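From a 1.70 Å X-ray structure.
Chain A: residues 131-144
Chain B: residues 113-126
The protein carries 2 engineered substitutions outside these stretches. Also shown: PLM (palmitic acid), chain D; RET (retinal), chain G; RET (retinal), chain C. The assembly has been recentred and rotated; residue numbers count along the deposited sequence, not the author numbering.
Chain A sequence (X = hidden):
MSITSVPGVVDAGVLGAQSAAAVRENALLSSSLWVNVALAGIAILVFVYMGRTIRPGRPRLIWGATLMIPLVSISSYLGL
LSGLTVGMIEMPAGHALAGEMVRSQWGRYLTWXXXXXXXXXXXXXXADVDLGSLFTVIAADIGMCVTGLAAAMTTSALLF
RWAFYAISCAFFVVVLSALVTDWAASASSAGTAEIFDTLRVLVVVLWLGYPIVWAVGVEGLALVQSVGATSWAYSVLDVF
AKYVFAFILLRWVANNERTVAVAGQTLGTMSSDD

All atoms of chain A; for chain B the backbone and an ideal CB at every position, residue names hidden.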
# COMPACT_ATOMS: atom_id res chain seq x y z
N LEU A 131 -8.73 9.81 13.05
CA LEU A 131 -7.77 9.41 12.02
C LEU A 131 -7.13 8.08 12.39
O LEU A 131 -6.85 7.25 11.52
CB LEU A 131 -6.68 10.48 11.86
CG LEU A 131 -7.09 11.91 11.51
CD1 LEU A 131 -8.02 11.89 10.31
CD2 LEU A 131 -7.77 12.58 12.71
N GLY A 132 -6.89 7.88 13.68
CA GLY A 132 -6.28 6.65 14.15
C GLY A 132 -7.16 5.45 13.89
O GLY A 132 -6.68 4.38 13.51
N SER A 133 -8.46 5.62 14.12
CA SER A 133 -9.42 4.54 13.90
C SER A 133 -9.47 4.23 12.40
O SER A 133 -9.44 3.07 12.00
CB SER A 133 -10.80 4.96 14.40
OG SER A 133 -11.74 3.91 14.25
N LEU A 134 -9.53 5.27 11.59
CA LEU A 134 -9.59 5.10 10.14
C LEU A 134 -8.38 4.29 9.68
O LEU A 134 -8.50 3.38 8.86
CB LEU A 134 -9.60 6.46 9.44
CG LEU A 134 -9.65 6.46 7.91
CD1 LEU A 134 -10.95 5.82 7.43
CD2 LEU A 134 -9.54 7.89 7.41
N PHE A 135 -7.22 4.64 10.22
CA PHE A 135 -5.96 3.97 9.90
C PHE A 135 -6.02 2.47 10.17
O PHE A 135 -5.68 1.65 9.33
CB PHE A 135 -4.82 4.57 10.74
CG PHE A 135 -3.92 5.51 9.98
CD1 PHE A 135 -3.25 5.08 8.84
CD2 PHE A 135 -3.72 6.81 10.42
CE1 PHE A 135 -2.37 5.93 8.16
CE2 PHE A 135 -2.85 7.67 9.75
CZ PHE A 135 -2.17 7.23 8.62
N THR A 136 -6.45 2.13 11.38
CA THR A 136 -6.54 0.74 11.80
C THR A 136 -7.50 -0.05 10.94
O THR A 136 -7.23 -1.21 10.59
CB THR A 136 -7.01 0.65 13.26
OG1 THR A 136 -6.17 1.48 14.08
CG2 THR A 136 -6.92 -0.78 13.75
N VAL A 137 -8.62 0.57 10.58
CA VAL A 137 -9.63 -0.09 9.77
C VAL A 137 -9.16 -0.37 8.35
O VAL A 137 -9.43 -1.44 7.80
CB VAL A 137 -10.93 0.75 9.76
CG1 VAL A 137 -11.96 0.13 8.82
CG2 VAL A 137 -11.50 0.82 11.17
N ILE A 138 -8.45 0.58 7.76
CA ILE A 138 -7.95 0.40 6.40
C ILE A 138 -6.90 -0.71 6.36
O ILE A 138 -6.85 -1.50 5.42
CB ILE A 138 -7.36 1.71 5.84
CG1 ILE A 138 -8.49 2.75 5.71
CG2 ILE A 138 -6.69 1.47 4.49
CD1 ILE A 138 -8.07 4.08 5.13
N ALA A 139 -6.08 -0.77 7.41
CA ALA A 139 -5.05 -1.79 7.48
C ALA A 139 -5.72 -3.16 7.59
O ALA A 139 -5.29 -4.12 6.94
CB ALA A 139 -4.16 -1.55 8.69
N ALA A 140 -6.76 -3.24 8.41
CA ALA A 140 -7.47 -4.50 8.60
C ALA A 140 -8.12 -4.91 7.29
O ALA A 140 -8.16 -6.09 6.93
CB ALA A 140 -8.53 -4.36 9.69
N ASP A 141 -8.63 -3.91 6.57
CA ASP A 141 -9.29 -4.14 5.31
C ASP A 141 -8.29 -4.67 4.28
O ASP A 141 -8.58 -5.61 3.54
CB ASP A 141 -9.91 -2.84 4.80
CG ASP A 141 -10.76 -3.04 3.57
OD1 ASP A 141 -11.90 -3.53 3.70
OD2 ASP A 141 -10.27 -2.72 2.47
N ILE A 142 -7.10 -4.07 4.25
CA ILE A 142 -6.08 -4.52 3.31
C ILE A 142 -5.70 -5.96 3.64
O ILE A 142 -5.51 -6.77 2.74
CB ILE A 142 -4.84 -3.58 3.37
CG1 ILE A 142 -5.23 -2.21 2.78
CG2 ILE A 142 -3.69 -4.18 2.57
CD1 ILE A 142 -4.16 -1.14 2.93
N GLY A 143 -5.60 -6.27 4.93
CA GLY A 143 -5.27 -7.63 5.34
C GLY A 143 -6.32 -8.62 4.86
O GLY A 143 -5.99 -9.72 4.40
N MET A 144 -7.59 -8.24 4.96
CA MET A 144 -8.68 -9.11 4.53
C MET A 144 -8.54 -9.40 3.04
O MET A 144 -8.64 -10.54 2.59
CB MET A 144 -10.04 -8.43 4.81
CG MET A 144 -11.27 -9.14 4.22
SD MET A 144 -12.77 -8.13 4.38
CE MET A 144 -12.55 -7.03 2.99
N UNK B 113 5.86 -5.71 5.44
CA UNK B 113 5.34 -4.45 4.90
C UNK B 113 3.97 -4.09 5.46
O UNK B 113 3.51 -2.96 5.31
CB UNK B 113 5.26 -4.53 3.37
N UNK B 114 3.30 -5.06 6.08
CA UNK B 114 2.00 -4.82 6.70
C UNK B 114 2.11 -4.91 8.22
O UNK B 114 1.52 -4.09 8.93
CB UNK B 114 0.96 -5.82 6.18
N UNK B 115 2.86 -5.88 8.72
CA UNK B 115 3.00 -6.04 10.17
C UNK B 115 3.83 -4.95 10.85
O UNK B 115 3.48 -4.51 11.94
CB UNK B 115 3.63 -7.40 10.47
N UNK B 116 4.93 -4.51 10.23
CA UNK B 116 5.72 -3.48 10.90
C UNK B 116 4.96 -2.16 10.96
O UNK B 116 5.07 -1.42 11.95
CB UNK B 116 7.06 -3.28 10.18
N UNK B 117 4.16 -1.84 9.93
CA UNK B 117 3.42 -0.58 10.02
C UNK B 117 2.39 -0.66 11.16
O UNK B 117 2.07 0.35 11.80
CB UNK B 117 2.73 -0.27 8.69
N UNK B 118 1.88 -1.86 11.42
CA UNK B 118 0.91 -2.02 12.51
C UNK B 118 1.59 -1.87 13.87
O UNK B 118 1.00 -1.34 14.81
CB UNK B 118 0.22 -3.38 12.42
N UNK B 119 2.83 -2.33 13.97
CA UNK B 119 3.58 -2.19 15.22
C UNK B 119 3.77 -0.69 15.46
O UNK B 119 3.57 -0.20 16.58
CB UNK B 119 4.92 -2.92 15.16
N UNK B 120 4.16 0.02 14.41
CA UNK B 120 4.39 1.46 14.50
C UNK B 120 3.09 2.22 14.76
O UNK B 120 3.08 3.25 15.43
CB UNK B 120 5.05 1.97 13.22
N UNK B 121 1.98 1.71 14.22
CA UNK B 121 0.69 2.35 14.44
C UNK B 121 0.33 2.24 15.92
O UNK B 121 -0.08 3.22 16.55
CB UNK B 121 -0.39 1.72 13.56
N UNK B 122 0.50 1.05 16.48
CA UNK B 122 0.20 0.83 17.90
C UNK B 122 1.05 1.73 18.78
O UNK B 122 0.54 2.38 19.70
CB UNK B 122 0.43 -0.64 18.28
N UNK B 123 2.34 1.78 18.49
CA UNK B 123 3.27 2.61 19.25
C UNK B 123 2.93 4.09 19.06
O UNK B 123 3.01 4.89 20.00
CB UNK B 123 4.71 2.33 18.82
N UNK B 124 2.56 4.46 17.83
CA UNK B 124 2.23 5.84 17.53
C UNK B 124 0.98 6.32 18.26
O UNK B 124 0.95 7.44 18.76
CB UNK B 124 2.04 6.01 16.02
N UNK B 125 -0.04 5.47 18.31
CA UNK B 125 -1.27 5.82 19.01
C UNK B 125 -0.96 5.98 20.49
O UNK B 125 -1.37 6.95 21.12
CB UNK B 125 -2.35 4.76 18.79
N UNK B 126 -0.23 5.03 21.05
CA UNK B 126 0.14 5.07 22.45
C UNK B 126 0.85 6.38 22.78
O UNK B 126 0.57 7.02 23.80
CB UNK B 126 1.03 3.87 22.80
C1 PLM D . 0.72 -13.38 3.06
O1 PLM D . 0.36 -14.42 2.48
O2 PLM D . 0.82 -13.32 4.30
C2 PLM D . 1.07 -12.18 2.19
C3 PLM D . 0.42 -10.86 2.59
C4 PLM D . 0.91 -9.79 1.63
C5 PLM D . 0.29 -8.46 1.98
C6 PLM D . 1.32 -7.38 2.20
C7 PLM D . 0.53 -6.08 2.24
C8 PLM D . 1.42 -4.88 2.46
C9 PLM D . 0.56 -3.63 2.52
CA PLM D . 1.41 -2.39 2.71
CB PLM D . 0.75 -1.10 3.19
CC PLM D . 0.11 -1.12 4.56
CD PLM D . -0.43 0.27 4.85
CE PLM D . -1.09 0.32 6.24
CF PLM D . -1.80 1.66 6.38
CG PLM D . -2.46 1.77 7.74
C1 RET G . 16.14 -6.36 6.14
C2 RET G . 17.34 -6.42 5.08
C3 RET G . 17.83 -5.06 4.52
C4 RET G . 18.34 -4.11 5.69
C5 RET G . 17.33 -3.95 6.90
C6 RET G . 16.25 -5.04 7.16
C7 RET G . 15.25 -4.78 8.25
C8 RET G . 14.13 -5.44 8.65
C9 RET G . 13.42 -5.20 9.88
C10 RET G . 12.40 -6.14 10.03
C11 RET G . 11.56 -6.18 11.12
C12 RET G . 10.60 -7.21 11.21
C13 RET G . 9.62 -7.29 12.28
C14 RET G . 8.72 -8.39 12.11
C15 RET G . 7.58 -8.60 12.84
C16 RET G . 14.85 -6.30 5.25
C17 RET G . 16.21 -7.76 6.95
C18 RET G . 17.52 -2.71 7.76
C19 RET G . 13.92 -4.08 10.96
C20 RET G . 9.59 -6.32 13.47
C1 RET C . -13.08 -12.93 0.53
C2 RET C . -12.60 -14.43 0.82
C3 RET C . -11.97 -14.68 2.21
C4 RET C . -13.00 -14.32 3.38
C5 RET C . -13.67 -12.89 3.25
C6 RET C . -13.73 -12.18 1.87
C7 RET C . -14.28 -10.79 1.83
C8 RET C . -14.36 -9.86 0.84
C9 RET C . -15.14 -8.65 0.91
C10 RET C . -15.10 -7.99 -0.32
C11 RET C . -15.77 -6.81 -0.59
C12 RET C . -15.72 -6.27 -1.88
C13 RET C . -16.33 -4.99 -2.23
C14 RET C . -16.09 -4.63 -3.59
C15 RET C . -16.35 -3.41 -4.15
C16 RET C . -11.78 -12.20 0.03
C17 RET C . -14.15 -13.05 -0.68
C18 RET C . -14.23 -12.31 4.54
C19 RET C . -16.04 -8.26 2.21
C20 RET C . -17.16 -4.16 -1.24

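The two helices run nearly antiparallel, their axes 11.2 Å apart at closest approach, so each side chain of chain B that faces chain A must span a moderate gap.

Position 113 is out of reach of chain A, and its ideal CB lies beside the palmitic acid chain; a small or apolar residue fits. It is Ala B113, whose O lies 3.4 Å from palmitic acid CA.

At 114 CA-to-CB points toward chain A, where Ala A139 and Gly A143 offer little bulk. No atom of chain A lies within 5.5 Å of the ideal CB, so a long apolar chain suits: leucine, methionine or isoleucine. Leu B114 (t, p) brings CD2 to 4.2 Å from Gly A143 CA and CD1 to 4.3 Å from Ala A139 O, while its CB packs 3.9 Å from palmitic acid C8.

Positions 115 and 116 are out of chain A's reach and lie near the chain G retinal, so small or medium residues would suit. Ser B115 and Thr B116 occupy them; Thr B116 CG2 is 3.6 Å from C13 of the chain G retinal.

The N of 114 and that of 117 both lack a bond to the turn before, and the helix is kinked there. At 117 the phi of -66° permits proline, which has no NH to give; Pro B117 is deposited.

At 118 the CB points sideways, but Ala A139 leaves room that a flexible apolar chain could reach. Met B118 bends back, bringing CE 3.4 Å from Ala A139 CB and 3.9 Å from palmitic acid CG, so protein and lipid meet at one methyl.

The chain G retinal favours an apolar residue at 119, and Ile B119 sets CD1 3.9 Å from C20 of that retinal. Chain A leaves 120 open; it is Leu B120.

Position 121 points toward Phe A135 and Thr A136. The hydroxyl of Thr A136 already donates to its own helix, OG1 to Gly A132 O at 3.0 Å, so a polar partner is not required; a branched apolar chain would fill the space. Leu B121 (t, p) sets CD2 3.6 Å from Thr A136 OG1 and CD1 4.2 Å from Phe A135 CB.

At 122 CB points away, so chain A leaves a wide choice; Ala B122 is deposited. Chain A sets no demand at 123, where many residues would do; it is Leu B123. At 124 an ideal CB would lie 3.0 Å from Leu B120 O, which favours glycine; it is Gly B124.

Position 125 points toward Gly A132, whose bare backbone admits a large apolar chain. Leu B125 (m, t) puts CD2 4.0 Å from Gly A132 CA; a CB on that glycine would clash with this methyl. Position 126 is out of reach, so chain A again leaves a wide choice; it is Leu B126.

Chain B 113-126: ALSTPMILLALGLL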
# COMPACT_ATOMS: atom_id res chain seq x y z
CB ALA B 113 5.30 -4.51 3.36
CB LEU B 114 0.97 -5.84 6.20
CG LEU B 114 -0.42 -5.72 6.84
CD1 LEU B 114 -1.04 -4.36 6.52
CD2 LEU B 114 -1.30 -6.84 6.34
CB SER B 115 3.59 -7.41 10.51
OG SER B 115 4.92 -7.55 10.04
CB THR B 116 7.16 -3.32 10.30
OG1 THR B 116 7.12 -3.15 8.88
CG2 THR B 116 7.98 -4.55 10.62
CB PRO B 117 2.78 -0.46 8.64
CG PRO B 117 3.83 -1.05 7.76
CD PRO B 117 4.23 -2.29 8.53
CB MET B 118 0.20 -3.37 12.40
CG MET B 118 -0.91 -3.37 11.37
SD MET B 118 -2.10 -2.03 11.65
CE MET B 118 -1.45 -0.77 10.57
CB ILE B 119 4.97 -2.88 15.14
CG1 ILE B 119 4.80 -4.40 15.06
CG2 ILE B 119 5.83 -2.49 16.35
CD1 ILE B 119 6.13 -5.16 14.88
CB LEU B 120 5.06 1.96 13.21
CG LEU B 120 6.46 1.36 12.97
CD1 LEU B 120 6.98 1.71 11.59
CD2 LEU B 120 7.41 1.86 14.05
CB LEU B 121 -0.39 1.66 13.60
CG LEU B 121 -1.83 2.14 13.86
CD1 LEU B 121 -1.93 3.64 13.59
CD2 LEU B 121 -2.79 1.36 12.98
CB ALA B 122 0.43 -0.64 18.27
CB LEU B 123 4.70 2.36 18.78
CG LEU B 123 5.86 2.30 19.78
CD1 LEU B 123 7.10 2.81 19.09
CD2 LEU B 123 5.58 3.12 21.03
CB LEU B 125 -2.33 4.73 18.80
CG LEU B 125 -2.85 4.56 17.37
CD1 LEU B 125 -3.75 3.34 17.28
CD2 LEU B 125 -3.60 5.82 16.95
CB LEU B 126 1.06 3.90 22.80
CG LEU B 126 1.56 3.81 24.24
CD1 LEU B 126 0.38 3.63 25.19
CD2 LEU B 126 2.53 2.65 24.37
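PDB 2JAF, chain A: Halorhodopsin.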